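PDB 3O9Z: lipopolysaccharide biosynthesis protein wbpB from Thermus thermophilus, which probably catalyses the NAD-dependent oxidation of a nucleotide-linked sugar on the route to 2,3-diacetamido-2,3-dideoxy-D-mannuronic acid in lipopolysaccharide biosynthesis. Local coordinates for residues E143-E148 against W194-A199; D190-L195 against R247-D252; D74-A79 against I89-R94. One frame throughout, in Å; residues are numbered along the deposited sequence. Where two conformers were deposited one is given.

Contact 1: residues E143-E148 against W194-A199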
loop_
_atom_site.group_PDB
_atom_site.type_symbol
_atom_site.label_atom_id
_atom_site.label_comp_id
_atom_site.label_asym_id
_atom_site.label_seq_id
_atom_site.Cartn_x
_atom_site.Cartn_y
_atom_site.Cartn_z
ATOM N N GLU A 143 38.371 0.973 25.969
ATOM C CA GLU A 143 39.516 0.420 26.684
ATOM C C GLU A 143 40.228 1.493 27.490
ATOM O O GLU A 143 40.589 1.258 28.648
ATOM C CB GLU A 143 40.469 -0.258 25.700
ATOM C CG GLU A 143 39.893 -1.549 25.192
ATOM C CD GLU A 143 39.390 -2.412 26.334
ATOM O OE1 GLU A 143 40.249 -2.932 27.082
ATOM O OE2 GLU A 143 38.151 -2.545 26.498
ATOM N N ARG A 144 40.422 2.661 26.885
ATOM C CA ARG A 144 41.124 3.748 27.558
ATOM C C ARG A 144 40.346 4.208 28.786
ATOM O O ARG A 144 40.949 4.558 29.805
ATOM C CB ARG A 144 41.361 4.941 26.637
ATOM C CG ARG A 144 42.328 4.721 25.476
ATOM C CD ARG A 144 42.691 6.015 24.776
ATOM N NE ARG A 144 41.556 6.754 24.222
ATOM C CZ ARG A 144 41.049 6.542 23.011
ATOM N NH1 ARG A 144 41.541 5.571 22.253
ATOM N NH2 ARG A 144 40.031 7.265 22.574
ATOM N N LEU A 145 39.014 4.215 28.699
ATOM C CA LEU A 145 38.179 4.639 29.825
ATOM C C LEU A 145 38.233 3.678 31.012
ATOM O O LEU A 145 38.131 4.102 32.166
ATOM C CB LEU A 145 36.724 4.807 29.364
ATOM C CG LEU A 145 36.517 6.063 28.517
ATOM C CD1 LEU A 145 35.213 5.936 27.717
ATOM C CD2 LEU A 145 36.502 7.319 29.380
ATOM N N GLY A 146 38.365 2.385 30.743
ATOM C CA GLY A 146 38.557 1.399 31.794
ATOM C C GLY A 146 39.748 1.721 32.683
ATOM O O GLY A 146 39.792 1.281 33.819
ATOM N N GLN A 147 40.704 2.489 32.170
ATOM C CA GLN A 147 41.904 2.857 32.928
ATOM C C GLN A 147 41.643 3.974 33.929
ATOM O O GLN A 147 42.470 4.246 34.795
ATOM C CB GLN A 147 43.003 3.345 31.984
ATOM C CG GLN A 147 44.206 2.427 31.978
ATOM C CD GLN A 147 43.832 1.042 31.508
ATOM O OE1 GLN A 147 43.463 0.174 32.305
ATOM N NE2 GLN A 147 43.895 0.837 30.197
ATOM N N GLU A 148 40.523 4.664 33.761
ATOM C CA GLU A 148 40.368 5.975 34.352
ATOM C C GLU A 148 39.480 5.811 35.569
ATOM O O GLU A 148 38.713 4.851 35.674
ATOM C CB GLU A 148 39.727 6.929 33.349
ATOM C CG GLU A 148 40.534 7.068 32.074
ATOM C CD GLU A 148 40.075 8.228 31.211
ATOM O OE1 GLU A 148 38.990 8.791 31.482
ATOM O OE2 GLU A 148 40.811 8.583 30.263
ATOM N N TRP A 194 26.648 1.659 27.073
ATOM C CA TRP A 194 27.761 0.703 26.980
ATOM C C TRP A 194 29.037 1.223 27.654
ATOM O O TRP A 194 29.692 0.485 28.414
ATOM C CB TRP A 194 28.005 0.421 25.491
ATOM C CG TRP A 194 29.094 -0.519 25.131
ATOM C CD1 TRP A 194 29.214 -1.830 25.514
ATOM C CD2 TRP A 194 30.129 -0.271 24.171
ATOM N NE1 TRP A 194 30.305 -2.383 24.874
ATOM C CE2 TRP A 194 30.855 -1.465 24.018
ATOM C CE3 TRP A 194 30.477 0.833 23.386
ATOM C CZ2 TRP A 194 31.967 -1.561 23.172
ATOM C CZ3 TRP A 194 31.570 0.735 22.527
ATOM C CH2 TRP A 194 32.301 -0.459 22.432
ATOM N N LEU A 195 29.385 2.491 27.422
ATOM C CA LEU A 195 30.580 3.064 28.033
ATOM C C LEU A 195 30.390 3.425 29.506
ATOM O O LEU A 195 31.324 3.231 30.293
ATOM C CB LEU A 195 30.993 4.321 27.284
ATOM C CG LEU A 195 31.367 4.141 25.804
ATOM C CD1 LEU A 195 31.614 5.523 25.183
ATOM C CD2 LEU A 195 32.628 3.259 25.684
ATOM N N PHE A 196 29.222 3.927 29.867
ATOM C CA PHE A 196 29.064 4.672 31.120
ATOM C C PHE A 196 27.950 4.181 32.027
ATOM O O PHE A 196 27.724 4.741 33.104
ATOM C CB PHE A 196 28.874 6.166 30.855
ATOM C CG PHE A 196 29.970 6.802 30.052
ATOM C CD1 PHE A 196 31.282 6.780 30.511
ATOM C CD2 PHE A 196 29.696 7.434 28.850
ATOM C CE1 PHE A 196 32.299 7.404 29.783
ATOM C CE2 PHE A 196 30.673 8.053 28.121
ATOM C CZ PHE A 196 31.998 8.037 28.573
ATOM N N GLY A 197 27.228 3.148 31.623
ATOM C CA GLY A 197 26.173 2.621 32.486
ATOM C C GLY A 197 24.806 3.254 32.491
ATOM O O GLY A 197 24.397 3.891 31.525
ATOM N N ARG A 198 24.075 3.068 33.585
ATOM C CA ARG A 198 22.662 3.361 33.641
ATOM C C ARG A 198 22.471 4.858 33.850
ATOM O O ARG A 198 23.265 5.518 34.556
ATOM C CB ARG A 198 22.048 2.627 34.840
ATOM C CG ARG A 198 20.523 2.748 34.970
ATOM C CD ARG A 198 19.989 2.192 36.317
ATOM N NE ARG A 198 18.541 2.352 36.423
ATOM C CZ ARG A 198 17.659 1.471 35.959
ATOM N NH1 ARG A 198 18.070 0.356 35.371
ATOM N NH2 ARG A 198 16.358 1.698 36.085
ATOM N N ALA A 199 21.390 5.396 33.309
ATOM C CA ALA A 199 21.069 6.784 33.494
ATOM C C ALA A 199 20.323 7.031 34.801
ATOM O O ALA A 199 19.173 6.594 35.005
ATOM C CB ALA A 199 20.264 7.331 32.298
#
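Leu145 meets Phe196 and Leu195 through a single methyl. Its CD1 stands 3.9 Å from CE1 of Phe196 and equally far from CZ of that ring, so the methyl sits against one ring bond, and the two side chains cross at about a right angle. The same CD1 lies 4.2 Å from CD2 of Leu195. No hydrogen bond spans the two segments; van der Waals contact alone joins them, across a CA separation of 8.0 Å between Leu145 and Leu195. With CG anti to its carbonyl carbon (chi1 -74°), Leu145 sends its branched end across to helix 186-196. Phe196 uses the same first rotamer; its CB does not point at Leu145, but the end of the ring comes nearer to it. One face of that ring is covered from within its own segment: CB of Leu195 stands 3.6 Å above the plane, over the centre. The contact pairs the late part of helix 136-146 with the last turn of helix 186-196, the two helices lying beside each other on the C-terminal alpha/beta domain of the Gfo/Idh/MocA family. Both pack on the sheet: Leu145 and Leu195 touch strand 245-251, the latter at Ile249, while Phe196 rests on Leu218 of strand 211-218. Further toward the N terminus of helix 136-146, Lys142 makes a cation-pi contact with Trp194 and touches Leu195. After Phe196 the helix stops at Gly197, whose backbone angles, with phi positive at 83°, would press a beta carbon against the carbonyl O of Phe196. The chain beyond is fixed by polar bonds, Arg198 N to a carboxylate oxygen of Glu219 and Ala199 N to one of Glu286. At the other end, Glu148 N bonds back to Leu145 O at 2.9 Å.

Contact 2: residues D190-L195 against R247-D252. With AKG (2-oxoglutaric acid), chain F.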
loop_
_atom_site.group_PDB
_atom_site.type_symbol
_atom_site.label_atom_id
_atom_site.label_comp_id
_atom_site.label_asym_id
_atom_site.label_seq_id
_atom_site.Cartn_x
_atom_site.Cartn_y
_atom_site.Cartn_z
ATOM N N ASP A 190 22.747 4.106 23.225
ATOM C CA ASP A 190 23.351 2.812 23.460
ATOM C C ASP A 190 24.862 2.876 23.647
ATOM O O ASP A 190 25.410 2.211 24.552
ATOM C CB ASP A 190 22.943 1.838 22.349
ATOM C CG ASP A 190 23.499 0.469 22.604
ATOM O OD1 ASP A 190 22.859 -0.255 23.408
ATOM O OD2 ASP A 190 24.595 0.209 22.065
ATOM N N LEU A 191 25.548 3.692 22.847
ATOM C CA LEU A 191 26.984 3.903 23.013
ATOM C C LEU A 191 27.271 4.391 24.430
ATOM O O LEU A 191 28.180 3.867 25.104
ATOM C CB LEU A 191 27.472 4.957 21.994
ATOM C CG LEU A 191 28.915 5.438 22.176
ATOM C CD1 LEU A 191 29.923 4.287 22.044
ATOM C CD2 LEU A 191 29.221 6.563 21.167
ATOM N N LEU A 192 26.497 5.369 24.876
ATOM C CA LEU A 192 26.728 5.945 26.200
ATOM C C LEU A 192 26.418 4.959 27.313
ATOM O O LEU A 192 27.148 4.943 28.311
ATOM C CB LEU A 192 25.876 7.190 26.394
ATOM C CG LEU A 192 26.277 8.344 25.461
ATOM C CD1 LEU A 192 25.187 9.432 25.489
ATOM C CD2 LEU A 192 27.685 8.949 25.751
ATOM N N ALA A 193 25.380 4.136 27.180
ATOM C CA ALA A 193 25.069 3.121 28.183
ATOM C C ALA A 193 26.184 2.087 28.236
ATOM O O ALA A 193 26.581 1.619 29.321
ATOM C CB ALA A 193 23.683 2.469 27.886
ATOM N N TRP A 194 26.648 1.659 27.073
ATOM C CA TRP A 194 27.761 0.703 26.980
ATOM C C TRP A 194 29.037 1.223 27.654
ATOM O O TRP A 194 29.692 0.485 28.414
ATOM C CB TRP A 194 28.005 0.421 25.491
ATOM C CG TRP A 194 29.094 -0.519 25.131
ATOM C CD1 TRP A 194 29.214 -1.830 25.514
ATOM C CD2 TRP A 194 30.129 -0.271 24.171
ATOM N NE1 TRP A 194 30.305 -2.383 24.874
ATOM C CE2 TRP A 194 30.855 -1.465 24.018
ATOM C CE3 TRP A 194 30.477 0.833 23.386
ATOM C CZ2 TRP A 194 31.967 -1.561 23.172
ATOM C CZ3 TRP A 194 31.570 0.735 22.527
ATOM C CH2 TRP A 194 32.301 -0.459 22.432
ATOM N N LEU A 195 29.385 2.491 27.422
ATOM C CA LEU A 195 30.580 3.064 28.033
ATOM C C LEU A 195 30.390 3.425 29.506
ATOM O O LEU A 195 31.324 3.231 30.293
ATOM C CB LEU A 195 30.993 4.321 27.284
ATOM C CG LEU A 195 31.367 4.141 25.804
ATOM C CD1 LEU A 195 31.614 5.523 25.183
ATOM C CD2 LEU A 195 32.628 3.259 25.684
ATOM N N ARG A 247 29.517 12.970 13.791
ATOM C CA ARG A 247 29.205 12.064 14.888
ATOM C C ARG A 247 30.382 12.017 15.826
ATOM O O ARG A 247 31.425 11.435 15.495
ATOM C CB ARG A 247 28.844 10.654 14.402
ATOM C CG ARG A 247 27.673 10.577 13.413
ATOM C CD ARG A 247 27.520 9.103 12.986
ATOM N NE ARG A 247 26.572 8.896 11.894
ATOM C CZ ARG A 247 26.912 8.802 10.611
ATOM N NH1 ARG A 247 28.181 9.029 10.249
ATOM N NH2 ARG A 247 25.992 8.508 9.694
ATOM N N SER A 248 30.237 12.696 16.961
ATOM C CA SER A 248 31.389 13.041 17.798
ATOM C C SER A 248 31.088 12.715 19.256
ATOM O O SER A 248 30.019 13.056 19.783
ATOM C CB SER A 248 31.683 14.542 17.688
ATOM O OG SER A 248 32.480 14.989 18.772
ATOM N N ILE A 249 32.025 12.036 19.913
ATOM C CA ILE A 249 32.007 11.913 21.377
ATOM C C ILE A 249 33.264 12.578 21.923
ATOM O O ILE A 249 34.405 12.213 21.567
ATOM C CB ILE A 249 31.790 10.478 21.876
ATOM C CG1 ILE A 249 31.725 10.462 23.410
ATOM C CG2 ILE A 249 32.868 9.520 21.359
ATOM C CD1 ILE A 249 31.220 9.129 23.968
ATOM N N ALA A 250 33.077 13.588 22.769
ATOM C CA ALA A 250 34.227 14.306 23.359
ATOM C C ALA A 250 34.267 14.038 24.854
ATOM O O ALA A 250 33.322 14.367 25.574
ATOM C CB ALA A 250 34.140 15.812 23.078
ATOM N N VAL A 251 35.327 13.382 25.323
ATOM C CA VAL A 251 35.380 12.928 26.708
ATOM C C VAL A 251 36.506 13.700 27.400
ATOM O O VAL A 251 37.670 13.633 26.994
ATOM C CB VAL A 251 35.694 11.424 26.810
ATOM C CG1 VAL A 251 35.817 11.006 28.266
ATOM C CG2 VAL A 251 34.620 10.601 26.070
ATOM N N ASP A 252 36.131 14.462 28.422
ATOM C CA ASP A 252 37.075 15.305 29.153
ATOM C C ASP A 252 37.892 16.149 28.160
ATOM O O ASP A 252 39.110 16.266 28.316
ATOM C CB ASP A 252 38.016 14.416 29.980
ATOM C CG ASP A 252 37.378 13.872 31.254
ATOM O OD1 ASP A 252 36.163 14.075 31.501
ATOM O OD2 ASP A 252 38.131 13.234 32.030
HETATM C C1 AKG F . 19.063 5.170 10.573
HETATM O O1 AKG F . 18.975 5.988 9.620
HETATM O O2 AKG F . 18.085 4.527 10.970
HETATM C C2 AKG F . 20.326 4.835 11.195
HETATM O O5 AKG F . 20.334 4.018 12.113
HETATM C C3 AKG F . 21.601 5.498 10.747
HETATM C C4 AKG F . 21.849 6.695 11.664
HETATM C C5 AKG F . 23.006 7.568 11.223
HETATM O O3 AKG F . 23.095 7.908 10.028
HETATM O O4 AKG F . 23.845 7.925 12.054
#
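The guanidinium of Arg247 meets 2-oxoglutarate edge-on, with the ligand's C5 in the guanidinium plane, while pi contact to the cation comes from Phe262. The indole of Trp194, on the helix, has CD1 of Leu191 in plane at its edge. Arg247 NE donates to O4 of the ligand at 2.9 Å (153°), and Arg247 NH2 donates to O3 at 3.0 Å and more straightly (165°); a weak third bond runs from NH2 to O4. The arginine chain is extended from CG to NE, carrying the group off strand 247-251 to the pocket, where NH1 is bonded to Ser259 OG. Further along the strand, Ile249 alone makes the contact with helix 190-195. Its CG1 is anti to the backbone N, which raises CD1 among three leucines. CD1 of Leu195 comes tip to tip with Ile249 CD1 at 3.8 Å; CD2 of Leu192, on a side chain sliding past in the opposite direction, lies 4.0 Å from it, and Leu191 CD2 lies 4.3 Å away. The axes of helix 190-195 and strand 247-251 approach to 11.7 Å and cross at -29°, the helix packing on the C-terminal domain sheet. With a leucine in place of Arg247, the ligand's C5 carboxylate would probably lose the NE and NH2 donors and the positive charge this arginine brings. Two residues apart on one strand, Ile249 packs against the helix and Arg247 holds the carboxylate by two donors, which probably fixes that carboxylate's rotation as well as its position.

Contact 3: residues D74-A79 against I89-R94. With NAD (nicotinamide-adenine-dinucleotide), chain E.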
loop_
_atom_site.group_PDB
_atom_site.type_symbol
_atom_site.label_atom_id
_atom_site.label_comp_id
_atom_site.label_asym_id
_atom_site.label_seq_id
_atom_site.Cartn_x
_atom_site.Cartn_y
_atom_site.Cartn_z
ATOM N N ASP A 74 17.350 -20.948 11.134
ATOM C CA ASP A 74 18.083 -20.684 12.399
ATOM C C ASP A 74 17.835 -19.274 12.946
ATOM O O ASP A 74 17.725 -19.087 14.169
ATOM C CB ASP A 74 19.567 -20.871 12.119
ATOM C CG ASP A 74 19.889 -22.303 11.727
ATOM O OD1 ASP A 74 19.444 -23.229 12.442
ATOM O OD2 ASP A 74 20.592 -22.472 10.706
ATOM N N TYR A 75 17.670 -18.298 12.044
ATOM C CA TYR A 75 17.624 -16.889 12.408
ATOM C C TYR A 75 16.603 -16.165 11.508
ATOM O O TYR A 75 16.545 -16.401 10.276
ATOM C CB TYR A 75 18.971 -16.228 12.142
ATOM C CG TYR A 75 19.845 -16.221 13.376
ATOM C CD1 TYR A 75 19.800 -15.159 14.265
ATOM C CD2 TYR A 75 20.619 -17.319 13.687
ATOM C CE1 TYR A 75 20.575 -15.143 15.413
ATOM C CE2 TYR A 75 21.382 -17.328 14.836
ATOM C CZ TYR A 75 21.350 -16.250 15.684
ATOM O OH TYR A 75 22.103 -16.252 16.840
ATOM N N LEU A 76 15.820 -15.319 12.147
ATOM C CA LEU A 76 15.075 -14.288 11.405
ATOM C C LEU A 76 15.875 -12.994 11.545
ATOM O O LEU A 76 15.933 -12.463 12.664
ATOM C CB LEU A 76 13.660 -14.175 11.944
ATOM C CG LEU A 76 12.801 -13.210 11.113
ATOM C CD1 LEU A 76 12.634 -13.745 9.662
ATOM C CD2 LEU A 76 11.501 -13.066 11.789
ATOM N N SER A 77 16.426 -12.455 10.452
ATOM C CA SER A 77 16.959 -11.090 10.439
ATOM C C SER A 77 15.841 -10.098 10.142
ATOM O O SER A 77 15.018 -10.310 9.252
ATOM C CB SER A 77 18.045 -10.927 9.395
ATOM O OG SER A 77 19.213 -11.706 9.644
ATOM N N ILE A 78 15.840 -8.983 10.860
ATOM C CA ILE A 78 14.664 -8.117 10.865
ATOM C C ILE A 78 15.114 -6.695 10.515
ATOM O O ILE A 78 15.791 -6.021 11.285
ATOM C CB ILE A 78 13.916 -8.141 12.236
ATOM C CG1 ILE A 78 13.312 -9.544 12.422
ATOM C CG2 ILE A 78 12.865 -7.077 12.386
ATOM C CD1 ILE A 78 12.866 -9.830 13.893
ATOM N N ALA A 79 14.711 -6.260 9.324
ATOM C CA ALA A 79 15.038 -4.900 8.818
ATOM C C ALA A 79 13.761 -4.142 8.470
ATOM O O ALA A 79 13.773 -3.288 7.556
ATOM C CB ALA A 79 15.991 -5.001 7.654
ATOM N N ILE A 89 10.046 -10.340 16.088
ATOM C CA ILE A 89 10.821 -11.155 17.016
ATOM C C ILE A 89 9.872 -12.163 17.709
ATOM O O ILE A 89 10.266 -13.328 17.767
ATOM C CB ILE A 89 11.464 -10.253 18.072
ATOM C CG1 ILE A 89 12.581 -9.369 17.472
ATOM C CG2 ILE A 89 12.012 -11.139 19.208
ATOM C CD1 ILE A 89 12.833 -8.109 18.347
ATOM N N ARG A 90 8.633 -11.809 18.037
ATOM C CA ARG A 90 7.705 -12.820 18.627
ATOM C C ARG A 90 7.487 -13.913 17.561
ATOM O O ARG A 90 7.371 -15.102 17.898
ATOM C CB ARG A 90 6.364 -12.183 18.965
ATOM C CG ARG A 90 6.470 -11.196 20.129
ATOM C CD ARG A 90 6.289 -11.812 21.467
ATOM N NE ARG A 90 5.031 -12.552 21.590
ATOM C CZ ARG A 90 3.920 -12.095 22.168
ATOM N NH1 ARG A 90 2.857 -12.885 22.244
ATOM N NH2 ARG A 90 3.826 -10.888 22.721
ATOM N N MET A 91 7.406 -13.565 16.274
ATOM C CA MET A 91 7.199 -14.562 15.223
ATOM C C MET A 91 8.414 -15.485 15.144
ATOM O O MET A 91 8.258 -16.729 15.060
ATOM C CB MET A 91 6.987 -13.834 13.887
ATOM C CG MET A 91 6.973 -14.739 12.631
ATOM S SD MET A 91 6.333 -13.848 11.125
ATOM C CE MET A 91 7.555 -12.560 10.813
ATOM N N ALA A 92 9.629 -14.935 15.102
ATOM C CA ALA A 92 10.845 -15.725 15.060
ATOM C C ALA A 92 10.770 -16.764 16.212
ATOM O O ALA A 92 10.952 -17.980 15.981
ATOM C CB ALA A 92 12.089 -14.852 15.220
ATOM N N LEU A 93 10.507 -16.274 17.408
ATOM C CA LEU A 93 10.601 -17.168 18.575
ATOM C C LEU A 93 9.554 -18.266 18.468
ATOM O O LEU A 93 9.795 -19.428 18.880
ATOM C CB LEU A 93 10.523 -16.399 19.903
ATOM C CG LEU A 93 11.522 -15.274 20.163
ATOM C CD1 LEU A 93 11.270 -14.626 21.516
ATOM C CD2 LEU A 93 12.966 -15.742 20.020
ATOM N N ARG A 94 8.313 -17.915 18.140
ATOM C CA ARG A 94 7.289 -18.950 18.017
ATOM C C ARG A 94 7.541 -19.979 16.942
ATOM O O ARG A 94 7.048 -21.105 17.071
ATOM C CB ARG A 94 5.835 -18.431 17.977
ATOM C CG ARG A 94 5.320 -17.979 16.586
ATOM C CD ARG A 94 3.841 -17.591 16.563
ATOM N NE ARG A 94 3.568 -16.387 17.362
ATOM C CZ ARG A 94 3.597 -15.140 16.877
ATOM N NH1 ARG A 94 3.402 -14.130 17.706
ATOM N NH2 ARG A 94 3.781 -14.905 15.585
HETATM P PA NAD E . 13.062 1.582 4.695
HETATM O O1A NAD E . 14.019 1.880 3.602
HETATM O O2A NAD E . 11.770 2.389 4.896
HETATM O O5B NAD E . 12.742 0.060 4.421
HETATM C C5B NAD E . 11.774 -0.498 5.266
HETATM C C4B NAD E . 11.254 -1.798 4.605
HETATM O O4B NAD E . 10.387 -2.527 5.512
HETATM C C3B NAD E . 10.354 -1.411 3.399
HETATM O O3B NAD E . 10.804 -2.043 2.183
HETATM C C2B NAD E . 8.935 -1.828 3.822
HETATM O O2B NAD E . 8.082 -2.243 2.745
HETATM C C1B NAD E . 9.325 -3.051 4.705
HETATM N N9A NAD E . 8.194 -3.435 5.589
HETATM C C8A NAD E . 7.083 -2.794 6.046
HETATM N N7A NAD E . 6.337 -3.610 6.788
HETATM C C5A NAD E . 6.923 -4.851 6.750
HETATM C C6A NAD E . 6.611 -6.147 7.310
HETATM N N6A NAD E . 5.458 -6.328 8.025
HETATM N N1A NAD E . 7.524 -7.068 7.025
HETATM C C2A NAD E . 8.653 -6.984 6.334
HETATM N N3A NAD E . 8.953 -5.784 5.775
HETATM C C4A NAD E . 8.119 -4.766 6.019
HETATM O O3 NAD E . 13.849 1.628 6.086
HETATM P PN NAD E . 15.324 1.276 6.465
HETATM O O1N NAD E . 16.135 2.569 6.527
HETATM O O2N NAD E . 15.825 0.142 5.614
HETATM O O5D NAD E . 15.209 0.885 8.010
HETATM C C5D NAD E . 14.904 -0.471 8.220
HETATM C C4D NAD E . 15.314 -0.775 9.672
HETATM O O4D NAD E . 16.758 -0.710 9.681
HETATM C C3D NAD E . 14.794 0.196 10.742
HETATM O O3D NAD E . 14.660 -0.592 11.968
HETATM C C2D NAD E . 16.005 1.126 10.921
HETATM O O2D NAD E . 16.076 1.677 12.227
HETATM C C1D NAD E . 17.238 0.262 10.627
HETATM N N1N NAD E . 18.375 1.029 10.122
HETATM C C2N NAD E . 19.563 0.852 10.659
HETATM C C3N NAD E . 20.712 1.503 10.256
HETATM C C7N NAD E . 21.935 1.225 11.030
HETATM O O7N NAD E . 22.080 0.170 11.683
HETATM N N7N NAD E . 22.901 2.120 10.859
HETATM C C4N NAD E . 20.594 2.395 9.182
HETATM C C5N NAD E . 19.341 2.495 8.576
HETATM C C6N NAD E . 18.224 1.799 9.033
#
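Leu76 has CG anti to its own nitrogen (chi1 -174°), and with chi2 at 64° this brings CD2 to the methyl of Ala92 on helix 85-94, toward which the strand backbone already directs CB. Ile78, two residues on, instead has CG1 anti to the carbonyl carbon, and its chain, extended at chi2, carries CD1 out to the backbone and side chain of Ile89. Leu76 CB and Ala92 CB lie 3.7 Å apart; Leu76 CD2 approaches the same methyl to 3.9 Å. Ile78 CD1 lies 3.6 Å from Ile89 CG1 and equally close to Ile89 N, the two isoleucines crossing at about a right angle. Met91 adds its CE beside Leu76 CD2, but this methionine has two conformers and the touch is less certain. The small Ala92 lets strand and helix come close: the CA atoms of Leu76 and Ala92 are 5.8 Å apart and the short axes 8.6 Å, running nearly antiparallel at 172°. At the strand's C-terminal end the chain reaches the cofactor, with Ala79 O 3.1 Å from C5D of the NAD ribose. Strand 75-78 and helix 85-94 form the first half of the beta-alpha-beta unit completed by strand 98-101 in the NAD-binding Rossmann fold. Beyond the contact, Arg90 and Arg94 form salt bridges with Glu64 of a second subunit, and Arg90 with Asp65 of that subunit too. Strand 75-78 lies between strands 5-9 and 98-101, Leu76 also touching Ala7 and Ile78 Thr9; helix 85-94 packs Ile89 and Ala92 on Ala99 of strand 98-101, and Ile89 on Leu115 of helix 109-122.

In the fold
From the N terminus, contact 3 comes first and closes a short loop inside the Rossmann domain, from strand 75-78 to helix 85-94. The chain then passes to the second domain, where contact 1 closes the loop from helix 136-146 to helix 186-196. Contact 2 opens on that second helix, sharing Trp194 and Leu195 with contact 1, and closes on strand 245-251, so these two loops follow one another and overlap briefly. They also touch, Leu145 CD2 packing on Val251 CG1 at 3.9 Å, which ties both helices and the strand together. Contact 3 stays apart, its centre about 30 Å from that of contact 2, across the chain's centre.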